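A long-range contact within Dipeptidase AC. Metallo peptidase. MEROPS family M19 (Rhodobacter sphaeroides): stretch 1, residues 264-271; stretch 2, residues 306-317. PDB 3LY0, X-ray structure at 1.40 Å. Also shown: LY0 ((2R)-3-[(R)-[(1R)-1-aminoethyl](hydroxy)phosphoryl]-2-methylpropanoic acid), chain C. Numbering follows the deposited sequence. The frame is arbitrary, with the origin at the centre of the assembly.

Stretch 1 264-271: NFATSFLR
Stretch 2 (306-317) DFDGATIPQGIA

Stretch 1 starts extended at Asn264 (phi/psi -84/128), turns at Phe265 (-81/-2), extends again at Ala266 (-58/125), then coils into a weakly bonded helix at about 267-270, with Phe269 N to Ala266 O at 3.0 Å and Leu270 N to Thr267 O at 3.1 Å. Stretch 2 is mostly loop: Asp306 (67/27) and Asp308 (67/7) have positive phi, residues 310-313 are extended, and 314-316 have helical phi/psi without the regular bonds. In register, the CA atoms of Asn264 and Asp306 lie 5.9 Å apart, those of Ala266 and Ile312 4.8 Å.

One backbone hydrogen bond, Thr267 N to Thr311 O (2.9 Å, 168°), joins the stretches. Beside it run two CA-H...O contacts, Ala266 CA to Thr311 O and Ile312 CA to Phe265 O, both 3.4 Å.

Phe265 (chi1 m, -62°; chi2 -10°) points toward stretch 2 and is buried. Its ring edge meets the face of Phe307 (chi1 m, -79°; chi2 -44°), centroids 5.5 Å apart and planes at 82°. Ile316 (m, t) sets CD1 over one face of the Phe265 ring, 4.0 Å from its centroid, while Phe265 CB packs against Ile312 CG2 at 3.6 Å (Ile312 chi1 p, chi2 t). Small side chains permit close approach where Ala266 CB meets Ala310 CB at 3.7 Å. Thr267 (p) lays CG2 3.6 Å from Ile312 C, and Leu270 (m, t) brings CD1 to 3.9 Å from Pro313 CG (C-gamma exo pucker).

At the polar end, Asn264 (chi1 t, chi2 -34°) uses both ends of its amide: ND2 donates to Asp306 OD2 (3.2 Å, 146°), and OD1 accepts from Ala266 N (2.8 Å), bracing the turn. Asp306 (chi1 -136°, chi2 -8°) places its other oxygen, OD1, 2.7 Å from LY0 O31. Together the stretches bury 475 Å².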

# COMPACT_ATOMS: atom_id res chain seq x y z
N ASN A 264 4.79 5.88 -2.47
CA ASN A 264 3.38 6.21 -2.65
C ASN A 264 3.25 7.31 -3.71
O ASN A 264 3.95 8.33 -3.64
CB ASN A 264 2.82 6.67 -1.30
CG ASN A 264 1.31 6.74 -1.29
OD1 ASN A 264 0.70 7.08 -2.30
ND2 ASN A 264 0.70 6.42 -0.16
N PHE A 265 2.40 7.10 -4.71
CA PHE A 265 2.23 8.09 -5.78
C PHE A 265 1.28 9.22 -5.37
O PHE A 265 1.06 10.14 -6.16
CB PHE A 265 1.68 7.47 -7.08
CG PHE A 265 2.58 6.43 -7.72
CD1 PHE A 265 3.88 6.22 -7.28
CD2 PHE A 265 2.10 5.65 -8.76
CE1 PHE A 265 4.67 5.25 -7.87
CE2 PHE A 265 2.88 4.69 -9.36
CZ PHE A 265 4.18 4.49 -8.91
N ALA A 266 0.72 9.16 -4.17
CA ALA A 266 -0.19 10.21 -3.73
C ALA A 266 0.49 11.57 -3.77
O ALA A 266 1.54 11.76 -3.16
CB ALA A 266 -0.70 9.92 -2.33
N THR A 267 -0.13 12.51 -4.47
CA THR A 267 0.38 13.87 -4.60
C THR A 267 0.70 14.46 -3.22
O THR A 267 1.76 15.09 -3.03
CB THR A 267 -0.66 14.75 -5.32
OG1 THR A 267 -1.94 14.55 -4.71
CG2 THR A 267 -0.77 14.33 -6.78
N SER A 268 -0.20 14.23 -2.27
CA SER A 268 -0.08 14.80 -0.93
C SER A 268 1.19 14.38 -0.21
O SER A 268 1.66 15.08 0.69
CB SER A 268 -1.28 14.38 -0.09
OG SER A 268 -2.49 14.76 -0.73
N PHE A 269 1.74 13.23 -0.59
CA PHE A 269 2.88 12.67 0.14
C PHE A 269 4.18 12.82 -0.64
O PHE A 269 5.24 12.46 -0.13
CB PHE A 269 2.63 11.18 0.44
CG PHE A 269 1.34 10.92 1.18
CD1 PHE A 269 0.75 11.89 1.97
CD2 PHE A 269 0.73 9.67 1.09
CE1 PHE A 269 -0.44 11.64 2.66
CE2 PHE A 269 -0.45 9.40 1.77
CZ PHE A 269 -1.04 10.39 2.55
N LEU A 270 4.08 13.35 -1.86
CA LEU A 270 5.24 13.55 -2.73
C LEU A 270 5.68 15.01 -2.81
O LEU A 270 6.86 15.31 -2.77
CB LEU A 270 4.91 13.08 -4.16
CG LEU A 270 4.85 11.57 -4.43
CD1 LEU A 270 4.30 11.30 -5.82
CD2 LEU A 270 6.22 10.94 -4.28
N ARG A 271 4.70 15.91 -2.96
CA ARG A 271 5.01 17.33 -3.13
C ARG A 271 5.60 17.91 -1.86
O ARG A 271 5.16 17.61 -0.76
CB ARG A 271 3.74 18.09 -3.49
CG ARG A 271 3.11 17.69 -4.80
CD ARG A 271 1.72 18.28 -4.94
NE ARG A 271 1.79 19.74 -4.92
CZ ARG A 271 1.43 20.52 -5.94
NH1 ARG A 271 0.95 19.98 -7.05
NH2 ARG A 271 1.54 21.83 -5.83
N ASP A 306 -0.52 3.23 -4.55
CA ASP A 306 -1.80 3.72 -4.06
C ASP A 306 -2.73 3.98 -5.24
O ASP A 306 -3.64 4.81 -5.16
CB ASP A 306 -1.62 5.00 -3.22
CG ASP A 306 -2.47 4.98 -1.95
OD1 ASP A 306 -3.31 4.07 -1.76
OD2 ASP A 306 -2.28 5.90 -1.13
N PHE A 307 -2.53 3.26 -6.35
CA PHE A 307 -3.49 3.31 -7.45
C PHE A 307 -4.91 3.08 -6.94
O PHE A 307 -5.16 2.15 -6.15
CB PHE A 307 -3.18 2.26 -8.53
CG PHE A 307 -2.06 2.63 -9.48
CD1 PHE A 307 -1.95 3.90 -10.01
CD2 PHE A 307 -1.14 1.65 -9.87
CE1 PHE A 307 -0.91 4.20 -10.90
CE2 PHE A 307 -0.11 1.95 -10.75
CZ PHE A 307 -0.00 3.23 -11.26
N ASP A 308 -5.83 3.92 -7.41
CA ASP A 308 -7.25 3.89 -7.05
C ASP A 308 -7.55 4.25 -5.59
O ASP A 308 -8.70 4.17 -5.15
CB ASP A 308 -7.92 2.58 -7.49
CG ASP A 308 -8.23 2.56 -8.98
OD1 ASP A 308 -8.65 3.62 -9.49
OD2 ASP A 308 -8.06 1.51 -9.62
N GLY A 309 -6.53 4.68 -4.86
CA GLY A 309 -6.71 5.14 -3.49
C GLY A 309 -6.43 6.62 -3.27
O GLY A 309 -6.82 7.16 -2.23
N ALA A 310 -5.79 7.28 -4.22
CA ALA A 310 -5.36 8.67 -4.05
C ALA A 310 -5.20 9.36 -5.40
O ALA A 310 -5.09 8.71 -6.43
CB ALA A 310 -4.04 8.70 -3.30
N THR A 311 -5.16 10.69 -5.38
CA THR A 311 -4.79 11.44 -6.58
C THR A 311 -3.29 11.30 -6.79
O THR A 311 -2.52 11.45 -5.83
CB THR A 311 -5.14 12.93 -6.44
OG1 THR A 311 -6.56 13.05 -6.23
CG2 THR A 311 -4.75 13.69 -7.70
N ILE A 312 -2.87 11.03 -8.03
CA ILE A 312 -1.46 10.81 -8.34
C ILE A 312 -0.98 11.86 -9.36
O ILE A 312 -1.80 12.60 -9.90
CB ILE A 312 -1.22 9.35 -8.82
CG1 ILE A 312 -1.88 9.11 -10.19
CG2 ILE A 312 -1.75 8.36 -7.78
CD1 ILE A 312 -1.67 7.69 -10.75
N PRO A 313 0.34 11.93 -9.61
CA PRO A 313 0.85 12.99 -10.49
C PRO A 313 0.30 12.89 -11.91
O PRO A 313 0.13 11.79 -12.43
CB PRO A 313 2.37 12.74 -10.50
CG PRO A 313 2.63 11.94 -9.24
CD PRO A 313 1.42 11.08 -9.08
N GLN A 314 0.05 14.04 -12.53
CA GLN A 314 -0.48 14.06 -13.89
C GLN A 314 0.38 13.29 -14.89
O GLN A 314 -0.13 12.71 -15.84
CB GLN A 314 -0.69 15.50 -14.36
CG GLN A 314 0.60 16.31 -14.49
CD GLN A 314 0.36 17.79 -14.73
OE1 GLN A 314 -0.78 18.23 -14.86
NE2 GLN A 314 1.44 18.57 -14.79
N GLY A 315 1.69 13.26 -14.65
CA GLY A 315 2.63 12.56 -15.51
C GLY A 315 2.49 11.04 -15.49
O GLY A 315 2.92 10.36 -16.42
N ILE A 316 1.91 10.53 -14.41
CA ILE A 316 1.59 9.10 -14.32
C ILE A 316 0.13 8.87 -14.72
O ILE A 316 -0.15 8.10 -15.63
CB ILE A 316 1.86 8.55 -12.91
CG1 ILE A 316 3.33 8.75 -12.53
CG2 ILE A 316 1.52 7.06 -12.85
CD1 ILE A 316 3.66 8.39 -11.08
N ALA A 317 -0.79 9.54 -14.02
CA ALA A 317 -2.22 9.56 -14.35
C ALA A 317 -3.01 8.28 -14.07
O ALA A 317 -4.12 8.33 -13.54
CB ALA A 317 -2.45 10.02 -15.80
P LY0 C . -5.46 4.88 1.12
C1 LY0 C . -8.21 5.35 1.33
N1 LY0 C . -7.40 3.02 1.02
C2 LY0 C . -7.18 4.43 0.71
C4 LY0 C . -5.04 6.51 0.37
C5 LY0 C . -4.38 7.49 1.30
C6 LY0 C . -3.26 6.88 2.10
C7 LY0 C . -4.06 8.82 0.68
O31 LY0 C . -4.61 3.76 0.57
O32 LY0 C . -5.31 4.90 2.67
O61 LY0 C . -2.78 7.56 3.17
O62 LY0 C . -2.80 5.76 1.83